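Long-range contacts in putative oxidoreductase yhhX (Escherichia coli K-12, PDB 3F4L), which probably acts as an NADP+-dependent scyllo-inositol dehydrogenase, a nucleotide-binding oxidoreductase of the Gfo/Idh/MocA family: residues G170-G174 with I328-F333; D191-I197 with S337-L343; H30-I34 with V60-V66. All coordinates share one frame; numbering follows the deposited sequence.

Contact 1 (G170-G174 with I328-F333); sequences GAFYG and ILERGF
Leu329 meets Phe172 and Tyr173 where the first turn of helix 171-187 packs against the C-terminal part of helix 319-331, a helix-helix contact of the C-terminal alpha/beta domain. It illustrates how one branched side chain can serve two rings with different atoms. Leu329 CD2 stands over the centre of the Phe172 ring, 3.6 Å from its centroid and 6° off the ring normal, so this CH-pi contact engages all six carbons almost evenly. Leu329 CB makes a second CH-pi contact, 4.1 Å from the Tyr173 centroid and shifted toward the rim. Phe172 carries CG anti to its backbone N (chi1 -168°), which directs the ring toward helix 319-331 and onto Tyr195 and Ile197 of strand 192-198. Phe333 comes to the edges of both rings: its CE2 lies 4.0 Å from Phe172 CD2 and 3.5 Å from Tyr173 CE1. The Tyr173 and Phe333 planes differ by 28°, yet they meet rim to rim, neither over the other's face. With an alanine in place of Phe172, Leu329 CD2 would probably lose its aromatic platform and Phe333 one of its two ring neighbours, opening a gap beside strand 192-198. No hydrogen bond joins the two segments; the tyrosine hydroxyl merely rests on the neighbouring helix, with Tyr173 OH 3.5 Å from both CA and CG of Glu330.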
ATOM      1  N   GLY A 170      -0.949  17.409  13.112  1.00 18.82           N
ATOM      2  CA  GLY A 170      -1.375  16.087  12.684  1.00 18.15           C
ATOM      3  C   GLY A 170      -0.308  15.015  12.681  1.00 18.81           C
ATOM      4  O   GLY A 170       0.856  15.271  12.990  1.00 18.86           O
ATOM      5  N   ALA A 171      -0.720  13.807  12.302  1.00 15.22           N
ATOM      6  CA  ALA A 171       0.163  12.653  12.250  1.00 15.77           C
ATOM      7  C   ALA A 171       1.226  12.735  11.156  1.00 14.10           C
ATOM      8  O   ALA A 171       2.336  12.223  11.333  1.00 14.53           O
ATOM      9  CB  ALA A 171      -0.670  11.374  12.068  1.00 12.82           C
ATOM     10  N   PHE A 172       0.887  13.362  10.031  1.00 12.41           N
ATOM     11  CA  PHE A 172       1.832  13.493   8.927  1.00 14.04           C
ATOM     12  C   PHE A 172       3.070  14.280   9.354  1.00 15.60           C
ATOM     13  O   PHE A 172       4.200  13.834   9.147  1.00 14.65           O
ATOM     14  CB  PHE A 172       1.157  14.154   7.721  1.00 15.36           C
ATOM     15  CG  PHE A 172       1.966  14.065   6.452  1.00 18.29           C
ATOM     16  CD1 PHE A 172       2.711  12.926   6.170  1.00 18.88           C
ATOM     17  CD2 PHE A 172       1.958  15.102   5.528  1.00 18.89           C
ATOM     18  CE1 PHE A 172       3.434  12.820   4.982  1.00 20.34           C
ATOM     19  CE2 PHE A 172       2.677  15.005   4.337  1.00 19.24           C
ATOM     20  CZ  PHE A 172       3.412  13.866   4.064  1.00 18.10           C
ATOM     21  N   TYR A 173       2.869  15.439   9.975  1.00 18.35           N
ATOM     22  CA  TYR A 173       4.004  16.222  10.454  1.00 20.85           C
ATOM     23  C   TYR A 173       4.628  15.497  11.643  1.00 21.82           C
ATOM     24  O   TYR A 173       5.849  15.394  11.755  1.00 24.33           O
ATOM     25  CB  TYR A 173       3.564  17.621  10.904  1.00 21.98           C
ATOM     26  CG  TYR A 173       3.689  18.703   9.845  1.00 23.22           C
ATOM     27  CD1 TYR A 173       2.758  18.819   8.805  1.00 24.12           C
ATOM     28  CD2 TYR A 173       4.750  19.603   9.880  1.00 25.24           C
ATOM     29  CE1 TYR A 173       2.896  19.814   7.823  1.00 25.76           C
ATOM     30  CE2 TYR A 173       4.900  20.590   8.914  1.00 24.96           C
ATOM     31  CZ  TYR A 173       3.979  20.692   7.891  1.00 25.55           C
ATOM     32  OH  TYR A 173       4.169  21.659   6.939  1.00 26.42           O
ATOM     33  N   GLY A 174       3.772  14.981  12.517  1.00 22.61           N
ATOM     34  CA  GLY A 174       4.231  14.298  13.717  1.00 22.84           C
ATOM     35  C   GLY A 174       5.062  13.040  13.538  1.00 23.51           C
ATOM     36  O   GLY A 174       6.146  12.926  14.112  1.00 25.31           O
ATOM     37  N   ILE A 328       8.235  18.419   1.349  1.00 20.01           N
ATOM     38  CA  ILE A 328       7.242  17.373   1.127  1.00 18.12           C
ATOM     39  C   ILE A 328       6.092  17.502   2.131  1.00 19.42           C
ATOM     40  O   ILE A 328       4.925  17.419   1.761  1.00 17.66           O
ATOM     41  CB  ILE A 328       7.884  15.959   1.221  1.00 15.92           C
ATOM     42  CG1 ILE A 328       8.831  15.747   0.021  1.00 16.69           C
ATOM     43  CG2 ILE A 328       6.790  14.887   1.213  1.00 13.49           C
ATOM     44  CD1 ILE A 328       9.653  14.444   0.051  1.00 11.52           C
ATOM     45  N   LEU A 329       6.419  17.720   3.401  1.00 20.21           N
ATOM     46  CA  LEU A 329       5.385  17.873   4.415  1.00 21.52           C
ATOM     47  C   LEU A 329       4.473  19.067   4.103  1.00 22.67           C
ATOM     48  O   LEU A 329       3.242  18.946   4.135  1.00 22.92           O
ATOM     49  CB  LEU A 329       6.028  18.045   5.800  1.00 21.60           C
ATOM     50  CG  LEU A 329       6.667  16.780   6.386  1.00 20.26           C
ATOM     51  CD1 LEU A 329       7.395  17.100   7.682  1.00 18.55           C
ATOM     52  CD2 LEU A 329       5.568  15.738   6.627  1.00 22.82           C
ATOM     53  N   GLU A 330       5.074  20.207   3.781  1.00 22.78           N
ATOM     54  CA  GLU A 330       4.307  21.415   3.473  1.00 25.11           C
ATOM     55  C   GLU A 330       3.385  21.241   2.282  1.00 24.64           C
ATOM     56  O   GLU A 330       2.207  21.579   2.345  1.00 23.86           O
ATOM     57  CB  GLU A 330       5.237  22.603   3.185  1.00 28.57           C
ATOM     58  CG  GLU A 330       6.156  23.006   4.327  1.00 34.36           C
ATOM     59  CD  GLU A 330       6.831  24.351   4.082  1.00 38.70           C
ATOM     60  OE1 GLU A 330       7.379  24.555   2.973  1.00 38.81           O
ATOM     61  OE2 GLU A 330       6.815  25.203   5.002  1.00 40.41           O
ATOM     62  N   ARG A 331       3.928  20.718   1.188  1.00 24.80           N
ATOM     63  CA  ARG A 331       3.146  20.536  -0.024  1.00 24.81           C
ATOM     64  C   ARG A 331       2.043  19.488   0.098  1.00 24.70           C
ATOM     65  O   ARG A 331       1.223  19.338  -0.805  1.00 22.85           O
ATOM     66  CB  ARG A 331       4.074  20.217  -1.200  1.00 25.80           C
ATOM     67  CG  ARG A 331       5.066  21.353  -1.496  1.00 27.52           C
ATOM     68  CD  ARG A 331       5.670  21.225  -2.889  1.00 27.41           C
ATOM     69  NE  ARG A 331       4.634  21.307  -3.911  1.00 27.04           N
ATOM     70  CZ  ARG A 331       4.843  21.129  -5.211  1.00 29.88           C
ATOM     71  NH1 ARG A 331       6.061  20.852  -5.658  1.00 30.32           N
ATOM     72  NH2 ARG A 331       3.829  21.231  -6.065  1.00 29.18           N
ATOM     73  N   GLY A 332       2.009  18.779   1.219  1.00 24.93           N
ATOM     74  CA  GLY A 332       0.970  17.788   1.410  1.00 24.93           C
ATOM     75  C   GLY A 332      -0.346  18.502   1.680  1.00 24.80           C
ATOM     76  O   GLY A 332      -1.423  17.943   1.484  1.00 22.11           O
ATOM     77  N   PHE A 333      -0.251  19.750   2.126  1.00 25.19           N
ATOM     78  CA  PHE A 333      -1.432  20.550   2.430  1.00 26.80           C
ATOM     79  C   PHE A 333      -1.603  21.683   1.413  1.00 28.97           C
ATOM     80  O   PHE A 333      -2.343  22.640   1.636  1.00 27.59           O
ATOM     81  CB  PHE A 333      -1.319  21.093   3.862  1.00 24.84           C
ATOM     82  CG  PHE A 333      -1.272  20.011   4.903  1.00 23.23           C
ATOM     83  CD1 PHE A 333      -2.430  19.344   5.288  1.00 21.42           C
ATOM     84  CD2 PHE A 333      -0.058  19.599   5.439  1.00 21.97           C
ATOM     85  CE1 PHE A 333      -2.377  18.282   6.185  1.00 20.50           C
ATOM     86  CE2 PHE A 333       0.002  18.535   6.336  1.00 20.34           C
ATOM     87  CZ  PHE A 333      -1.161  17.876   6.708  1.00 22.20           C
TER

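Contact 2 (D191-I197 with S337-L343); sequences DHVAYDI and SPSTVTL
An antiparallel beta ladder joins His192-Tyr195 to Ser339-Thr342 in the large mixed sheet of the C-terminal domain, strand 339-342 being its last strand within the chain. The short strand axes run at 166° to each other. Val193 and Val341 form a hydrogen-bonded pair, each N reaching the other's O at 2.8 Å. Tyr195 and Ser339 form the next such pair, and there the bond from Tyr195 N to Ser339 O, 2.7 Å long, is nearly straight at 176°. Beyond the strand a side chain takes over the backbone's role: Ile197 N donates to Ser337 OG at 2.9 Å. That oxygen is anti to the serine's own N (chi1 175°), just before a cis peptide bond to Pro338. Side chains sort by face. Val193, Tyr195, Ser339 and Val341 share one, where Val341 CG2 touches the edge of the Tyr195 ring at CE1 (3.6 Å), the two side chains standing at about a right angle. Leu343, just past the strand, reaches Val193 CG2 with its CD1 at 3.5 Å. On the other face Ala194 CB lies 4.0 Å from Thr340 OG1, which hydrogen-bonds to Thr340 of the second subunit. Lys220 of that subunit forms a salt bridge with Asp196 OD2, so this sheet edge takes part in the dimer interface. The ladder is flanked by strand 209-216, hydrogen-bonded along the far side of strand 192-198, and by helices 171-187 and 319-331, which pack on the face carrying Tyr195.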
ATOM      1  N   ASP A 191      11.090  12.444  -7.380  1.00 17.56           N
ATOM      2  CA  ASP A 191      10.618  13.185  -8.545  1.00 19.06           C
ATOM      3  C   ASP A 191       9.191  13.674  -8.298  1.00 18.39           C
ATOM      4  O   ASP A 191       8.844  14.809  -8.635  1.00 19.10           O
ATOM      5  CB  ASP A 191      10.594  12.292  -9.796  1.00 17.60           C
ATOM      6  CG  ASP A 191      11.956  11.744 -10.157  1.00 20.43           C
ATOM      7  OD1 ASP A 191      12.946  12.502 -10.060  1.00 21.85           O
ATOM      8  OD2 ASP A 191      12.031  10.555 -10.550  1.00 20.41           O
ATOM      9  N   HIS A 192       8.372  12.792  -7.729  1.00 16.39           N
ATOM     10  CA  HIS A 192       6.971  13.086  -7.455  1.00 18.75           C
ATOM     11  C   HIS A 192       6.539  12.552  -6.093  1.00 19.87           C
ATOM     12  O   HIS A 192       7.164  11.647  -5.533  1.00 20.31           O
ATOM     13  CB  HIS A 192       6.070  12.411  -8.490  1.00 16.39           C
ATOM     14  CG  HIS A 192       6.580  12.490  -9.894  1.00 19.62           C
ATOM     15  ND1 HIS A 192       6.507  13.640 -10.651  1.00 19.95           N
ATOM     16  CD2 HIS A 192       7.157  11.553 -10.685  1.00 17.42           C
ATOM     17  CE1 HIS A 192       7.014  13.406 -11.850  1.00 21.42           C
ATOM     18  NE2 HIS A 192       7.414  12.148 -11.895  1.00 20.26           N
ATOM     19  N   VAL A 193       5.452  13.113  -5.576  1.00 18.64           N
ATOM     20  CA  VAL A 193       4.895  12.660  -4.309  1.00 17.45           C
ATOM     21  C   VAL A 193       3.380  12.592  -4.412  1.00 15.79           C
ATOM     22  O   VAL A 193       2.743  13.534  -4.877  1.00 18.20           O
ATOM     23  CB  VAL A 193       5.249  13.599  -3.138  1.00 15.90           C
ATOM     24  CG1 VAL A 193       4.600  13.079  -1.857  1.00 16.87           C
ATOM     25  CG2 VAL A 193       6.762  13.678  -2.955  1.00 19.76           C
ATOM     26  N   ALA A 194       2.805  11.465  -4.005  1.00 16.57           N
ATOM     27  CA  ALA A 194       1.352  11.295  -4.000  1.00 15.55           C
ATOM     28  C   ALA A 194       0.932  11.322  -2.527  1.00 15.10           C
ATOM     29  O   ALA A 194       1.497  10.587  -1.709  1.00 15.26           O
ATOM     30  CB  ALA A 194       0.955   9.948  -4.625  1.00 12.57           C
ATOM     31  N   TYR A 195      -0.057  12.148  -2.200  1.00 14.07           N
ATOM     32  CA  TYR A 195      -0.542  12.286  -0.831  1.00 14.96           C
ATOM     33  C   TYR A 195      -1.975  11.791  -0.601  1.00 17.91           C
ATOM     34  O   TYR A 195      -2.853  11.962  -1.447  1.00 17.82           O
ATOM     35  CB  TYR A 195      -0.514  13.754  -0.376  1.00 14.13           C
ATOM     36  CG  TYR A 195       0.788  14.515  -0.523  1.00 16.18           C
ATOM     37  CD1 TYR A 195       1.052  15.274  -1.662  1.00 15.77           C
ATOM     38  CD2 TYR A 195       1.727  14.532   0.512  1.00 14.43           C
ATOM     39  CE1 TYR A 195       2.212  16.036  -1.765  1.00 16.22           C
ATOM     40  CE2 TYR A 195       2.890  15.288   0.419  1.00 13.73           C
ATOM     41  CZ  TYR A 195       3.126  16.040  -0.720  1.00 19.10           C
ATOM     42  OH  TYR A 195       4.279  16.794  -0.812  1.00 20.56           O
ATOM     43  N   ASP A 196      -2.181  11.199   0.572  1.00 17.93           N
ATOM     44  CA  ASP A 196      -3.476  10.723   1.055  1.00 19.75           C
ATOM     45  C   ASP A 196      -3.406  11.045   2.547  1.00 20.81           C
ATOM     46  O   ASP A 196      -2.733  10.346   3.305  1.00 21.66           O
ATOM     47  CB  ASP A 196      -3.643   9.209   0.872  1.00 19.41           C
ATOM     48  CG  ASP A 196      -4.761   8.637   1.740  1.00 23.16           C
ATOM     49  OD1 ASP A 196      -5.806   9.312   1.889  1.00 24.08           O
ATOM     50  OD2 ASP A 196      -4.604   7.510   2.270  1.00 22.91           O
ATOM     51  N   ILE A 197      -4.087  12.108   2.959  1.00 20.37           N
ATOM     52  CA  ILE A 197      -4.075  12.544   4.350  1.00 20.92           C
ATOM     53  C   ILE A 197      -5.513  12.679   4.860  1.00 22.55           C
ATOM     54  O   ILE A 197      -6.273  13.523   4.381  1.00 21.57           O
ATOM     55  CB  ILE A 197      -3.358  13.910   4.475  1.00 19.67           C
ATOM     56  CG1 ILE A 197      -1.960  13.824   3.845  1.00 19.50           C
ATOM     57  CG2 ILE A 197      -3.252  14.315   5.950  1.00 21.29           C
ATOM     58  CD1 ILE A 197      -1.241  15.171   3.725  1.00 15.88           C
ATOM     59  N   SER A 337      -6.688  16.622  -0.266  1.00 27.19           N
ATOM     60  CA  SER A 337      -6.274  15.231  -0.444  1.00 26.01           C
ATOM     61  C   SER A 337      -7.409  14.420  -1.079  1.00 24.73           C
ATOM     62  O   SER A 337      -8.582  14.658  -0.797  1.00 24.69           O
ATOM     63  CB  SER A 337      -5.895  14.622   0.905  1.00 26.67           C
ATOM     64  OG  SER A 337      -5.605  13.241   0.779  1.00 26.92           O
ATOM     65  N   PRO A 338      -7.072  13.438  -1.934  1.00 23.13           N
ATOM     66  CA  PRO A 338      -5.717  13.049  -2.339  1.00 21.95           C
ATOM     67  C   PRO A 338      -5.153  13.946  -3.425  1.00 20.91           C
ATOM     68  O   PRO A 338      -5.903  14.543  -4.195  1.00 21.81           O
ATOM     69  CB  PRO A 338      -5.910  11.623  -2.830  1.00 21.24           C
ATOM     70  CG  PRO A 338      -7.222  11.720  -3.531  1.00 22.54           C
ATOM     71  CD  PRO A 338      -8.071  12.547  -2.553  1.00 22.76           C
ATOM     72  N   SER A 339      -3.832  14.044  -3.488  1.00 20.59           N
ATOM     73  CA  SER A 339      -3.192  14.863  -4.510  1.00 20.48           C
ATOM     74  C   SER A 339      -1.802  14.347  -4.862  1.00 20.41           C
ATOM     75  O   SER A 339      -1.229  13.520  -4.155  1.00 17.75           O
ATOM     76  CB  SER A 339      -3.083  16.318  -4.041  1.00 21.80           C
ATOM     77  OG  SER A 339      -2.079  16.474  -3.048  1.00 18.50           O
ATOM     78  N   THR A 340      -1.259  14.840  -5.967  1.00 21.68           N
ATOM     79  CA  THR A 340       0.075  14.452  -6.390  1.00 25.31           C
ATOM     80  C   THR A 340       0.819  15.725  -6.774  1.00 25.82           C
ATOM     81  O   THR A 340       0.206  16.705  -7.210  1.00 26.59           O
ATOM     82  CB  THR A 340       0.032  13.499  -7.601  1.00 26.89           C
ATOM     83  OG1 THR A 340      -0.776  12.358  -7.288  1.00 29.60           O
ATOM     84  CG2 THR A 340       1.434  13.026  -7.954  1.00 27.31           C
ATOM     85  N   VAL A 341       2.133  15.720  -6.588  1.00 26.27           N
ATOM     86  CA  VAL A 341       2.955  16.873  -6.923  1.00 26.23           C
ATOM     87  C   VAL A 341       4.306  16.412  -7.457  1.00 27.67           C
ATOM     88  O   VAL A 341       4.759  15.299  -7.176  1.00 27.22           O
ATOM     89  CB  VAL A 341       3.223  17.765  -5.690  1.00 25.39           C
ATOM     90  CG1 VAL A 341       1.904  18.167  -5.027  1.00 23.93           C
ATOM     91  CG2 VAL A 341       4.112  17.027  -4.704  1.00 22.15           C
ATOM     92  N   THR A 342       4.937  17.279  -8.236  1.00 28.22           N
ATOM     93  CA  THR A 342       6.255  17.001  -8.778  1.00 28.14           C
ATOM     94  C   THR A 342       7.202  17.953  -8.060  1.00 27.12           C
ATOM     95  O   THR A 342       6.896  19.137  -7.895  1.00 24.57           O
ATOM     96  CB  THR A 342       6.310  17.266 -10.294  1.00 29.89           C
ATOM     97  OG1 THR A 342       5.932  18.622 -10.555  1.00 35.27           O
ATOM     98  CG2 THR A 342       5.357  16.341 -11.026  1.00 30.13           C
ATOM     99  N   LEU A 343       8.335  17.433  -7.605  1.00 26.02           N
ATOM    100  CA  LEU A 343       9.314  18.253  -6.902  1.00 26.97           C
ATOM    101  C   LEU A 343      10.360  18.827  -7.848  1.00 28.95           C
ATOM    102  O   LEU A 343      10.979  18.095  -8.622  1.00 25.94           O
ATOM    103  CB  LEU A 343      10.035  17.430  -5.829  1.00 25.84           C
ATOM    104  CG  LEU A 343       9.374  17.214  -4.471  1.00 23.74           C
ATOM    105  CD1 LEU A 343       8.070  16.494  -4.649  1.00 24.87           C
ATOM    106  CD2 LEU A 343      10.320  16.415  -3.576  1.00 23.59           C
TER
HETATM  107  O   HOH W   1      -7.492  11.588   1.110  1.00 34.61           O

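Contact 3 (H30-I34 with V60-V66); sequences HVAHI and VLNDPDV
His33 and Asp63 tie strand 29-35 of the N-terminal Rossmann fold to the turn that follows helix 58-61 and leads into strand 66-71. The case shows how one polar bond, bordered by aliphatic groups, can join a strand to a connecting loop. The polar part is a single histidine-carboxylate hydrogen bond: His33 NE2 donates to Asp63 OD2 at 2.6 Å, with an angle of 164° at the hydrogen. The acceptor lies close to the imidazole plane and uses its anti lone pair, the one directed away from OD1, while ring and carboxylate planes are turned 71° apart. The apolar part borders the same ring on one face and at its edge. Val60 passes alongside His33 in the opposite direction, its CG2 3.6 Å from His33 CB, and Val60 CA stands over one face toward the rim. Val66 CG2 comes to the ring edge, 3.8 Å from His33 CD2. As a ring-ring meeting, His52 touches His33 with its plane steeply inclined. A type I turn from Asp63 to Val66 shapes the loop backbone. The side chain of Lys90 hydrogen-bonds to the carbonyl oxygens of both. With CG anti to the backbone N (chi1 -171°), the carboxylate of Asp63 swings toward the strand, where OD2 meets His33, and its other oxygen closes an Asx turn, Asp63 OD1 accepting from Asp65 N at 2.8 Å.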
ATOM      1  N   HIS A  30      29.870  15.639  28.074  1.00 16.64           N
ATOM      2  CA  HIS A  30      29.578  16.084  29.430  1.00 19.01           C
ATOM      3  C   HIS A  30      28.469  17.129  29.347  1.00 18.36           C
ATOM      4  O   HIS A  30      28.619  18.145  28.661  1.00 18.83           O
ATOM      5  CB  HIS A  30      30.806  16.716  30.094  1.00 19.23           C
ATOM      6  CG  HIS A  30      30.497  17.336  31.421  1.00 19.22           C
ATOM      7  ND1 HIS A  30      30.327  18.692  31.588  1.00 21.94           N
ATOM      8  CD2 HIS A  30      30.238  16.773  32.624  1.00 20.59           C
ATOM      9  CE1 HIS A  30      29.973  18.940  32.836  1.00 21.52           C
ATOM     10  NE2 HIS A  30      29.909  17.792  33.486  1.00 18.75           N
ATOM     11  N   VAL A  31      27.353  16.872  30.024  1.00 16.58           N
ATOM     12  CA  VAL A  31      26.232  17.810  30.011  1.00 19.28           C
ATOM     13  C   VAL A  31      26.513  18.893  31.037  1.00 20.24           C
ATOM     14  O   VAL A  31      26.366  18.678  32.239  1.00 22.53           O
ATOM     15  CB  VAL A  31      24.899  17.092  30.350  1.00 20.33           C
ATOM     16  CG1 VAL A  31      23.736  18.096  30.343  1.00 18.86           C
ATOM     17  CG2 VAL A  31      24.646  15.985  29.327  1.00 19.39           C
ATOM     18  N   ALA A  32      26.915  20.060  30.553  1.00 22.27           N
ATOM     19  CA  ALA A  32      27.267  21.166  31.436  1.00 23.09           C
ATOM     20  C   ALA A  32      26.084  21.958  31.966  1.00 22.48           C
ATOM     21  O   ALA A  32      26.089  22.375  33.122  1.00 24.36           O
ATOM     22  CB  ALA A  32      28.235  22.102  30.724  1.00 21.17           C
ATOM     23  N   HIS A  33      25.077  22.165  31.124  1.00 19.96           N
ATOM     24  CA  HIS A  33      23.906  22.931  31.525  1.00 19.02           C
ATOM     25  C   HIS A  33      22.629  22.383  30.924  1.00 16.57           C
ATOM     26  O   HIS A  33      22.627  21.777  29.857  1.00 14.32           O
ATOM     27  CB  HIS A  33      23.989  24.374  31.033  1.00 18.24           C
ATOM     28  CG  HIS A  33      25.274  25.065  31.353  1.00 21.68           C
ATOM     29  ND1 HIS A  33      25.521  25.651  32.575  1.00 25.53           N
ATOM     30  CD2 HIS A  33      26.374  25.287  30.596  1.00 21.16           C
ATOM     31  CE1 HIS A  33      26.721  26.206  32.557  1.00 25.85           C
ATOM     32  NE2 HIS A  33      27.258  25.999  31.367  1.00 24.34           N
ATOM     33  N   ILE A  34      21.538  22.639  31.623  1.00 17.13           N
ATOM     34  CA  ILE A  34      20.225  22.289  31.136  1.00 15.93           C
ATOM     35  C   ILE A  34      19.352  23.466  31.514  1.00 18.56           C
ATOM     36  O   ILE A  34      19.126  23.734  32.692  1.00 18.29           O
ATOM     37  CB  ILE A  34      19.674  20.996  31.744  1.00 15.68           C
ATOM     38  CG1 ILE A  34      20.403  19.789  31.132  1.00 12.84           C
ATOM     39  CG2 ILE A  34      18.164  20.891  31.449  1.00 16.08           C
ATOM     40  CD1 ILE A  34      19.816  18.446  31.546  1.00 13.00           C
ATOM     41  N   VAL A  60      24.229  29.817  29.675  1.00 34.32           N
ATOM     42  CA  VAL A  60      24.575  28.653  28.871  1.00 31.96           C
ATOM     43  C   VAL A  60      25.270  29.088  27.582  1.00 31.05           C
ATOM     44  O   VAL A  60      26.367  28.625  27.268  1.00 30.81           O
ATOM     45  CB  VAL A  60      23.320  27.826  28.497  1.00 29.40           C
ATOM     46  CG1 VAL A  60      23.730  26.628  27.674  1.00 29.84           C
ATOM     47  CG2 VAL A  60      22.583  27.380  29.759  1.00 29.28           C
ATOM     48  N   LEU A  61      24.632  29.992  26.843  1.00 30.95           N
ATOM     49  CA  LEU A  61      25.191  30.465  25.582  1.00 31.79           C
ATOM     50  C   LEU A  61      26.510  31.214  25.743  1.00 33.04           C
ATOM     51  O   LEU A  61      27.280  31.331  24.788  1.00 32.97           O
ATOM     52  CB  LEU A  61      24.172  31.339  24.849  1.00 30.18           C
ATOM     53  CG  LEU A  61      22.870  30.618  24.486  1.00 30.36           C
ATOM     54  CD1 LEU A  61      21.984  31.542  23.655  1.00 30.75           C
ATOM     55  CD2 LEU A  61      23.186  29.339  23.722  1.00 28.56           C
ATOM     56  N   ASN A  62      26.777  31.713  26.945  1.00 34.43           N
ATOM     57  CA  ASN A  62      28.024  32.429  27.187  1.00 35.73           C
ATOM     58  C   ASN A  62      29.137  31.514  27.676  1.00 35.51           C
ATOM     59  O   ASN A  62      30.282  31.948  27.802  1.00 35.86           O
ATOM     60  CB  ASN A  62      27.819  33.560  28.202  1.00 35.65           C
ATOM     61  CG  ASN A  62      26.996  34.695  27.642  1.00 35.75           C
ATOM     62  OD1 ASN A  62      26.978  34.922  26.431  1.00 36.67           O
ATOM     63  ND2 ASN A  62      26.321  35.429  28.521  1.00 38.03           N
ATOM     64  N   ASP A  63      28.807  30.254  27.952  1.00 35.08           N
ATOM     65  CA  ASP A  63      29.814  29.302  28.426  1.00 34.73           C
ATOM     66  C   ASP A  63      30.764  28.946  27.283  1.00 34.12           C
ATOM     67  O   ASP A  63      30.352  28.361  26.280  1.00 30.71           O
ATOM     68  CB  ASP A  63      29.156  28.022  28.952  1.00 34.48           C
ATOM     69  CG  ASP A  63      30.147  27.104  29.650  1.00 35.68           C
ATOM     70  OD1 ASP A  63      31.335  27.092  29.255  1.00 34.41           O
ATOM     71  OD2 ASP A  63      29.739  26.383  30.588  1.00 34.05           O
ATOM     72  N   PRO A  64      32.056  29.299  27.428  1.00 35.22           N
ATOM     73  CA  PRO A  64      33.116  29.049  26.444  1.00 35.03           C
ATOM     74  C   PRO A  64      33.305  27.580  26.080  1.00 34.19           C
ATOM     75  O   PRO A  64      33.638  27.248  24.941  1.00 34.36           O
ATOM     76  CB  PRO A  64      34.360  29.618  27.127  1.00 35.82           C
ATOM     77  CG  PRO A  64      33.803  30.712  27.988  1.00 36.41           C
ATOM     78  CD  PRO A  64      32.586  30.056  28.578  1.00 35.49           C
ATOM     79  N   ASP A  65      33.090  26.701  27.051  1.00 34.15           N
ATOM     80  CA  ASP A  65      33.284  25.277  26.829  1.00 32.92           C
ATOM     81  C   ASP A  65      32.113  24.517  26.219  1.00 31.31           C
ATOM     82  O   ASP A  65      32.253  23.339  25.905  1.00 32.17           O
ATOM     83  CB  ASP A  65      33.710  24.611  28.135  1.00 36.70           C
ATOM     84  CG  ASP A  65      34.945  25.257  28.735  1.00 39.75           C
ATOM     85  OD1 ASP A  65      35.976  25.362  28.024  1.00 40.11           O
ATOM     86  OD2 ASP A  65      34.882  25.665  29.916  1.00 42.23           O
ATOM     87  N   VAL A  66      30.966  25.169  26.051  1.00 26.87           N
ATOM     88  CA  VAL A  66      29.820  24.491  25.442  1.00 26.08           C
ATOM     89  C   VAL A  66      29.981  24.524  23.927  1.00 23.73           C
ATOM     90  O   VAL A  66      30.105  25.598  23.338  1.00 22.94           O
ATOM     91  CB  VAL A  66      28.475  25.168  25.813  1.00 26.49           C
ATOM     92  CG1 VAL A  66      27.347  24.568  24.974  1.00 26.27           C
ATOM     93  CG2 VAL A  66      28.182  24.969  27.293  1.00 25.50           C
TER

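In the fold
Contacts 1 and 2 are adjoining parts of the C-terminal domain, their centres 11 Å apart and their segments alternating along the chain: each pairs an element of 170-197 with one of 328-343. Two probable hydrogen bonds join them, Tyr195 OH to Ile328 O at 2.7 Å and Arg331 NH1 to Thr342 O at 2.9 Å, so that helix 319-331 is held to the sheet it packs on. Contact 3 belongs to the N-terminal Rossmann fold, the part that probably binds the dinucleotide. Its nearest atoms lie about 23 Å from contact 1 and about 33 Å from contact 2, and it touches neither.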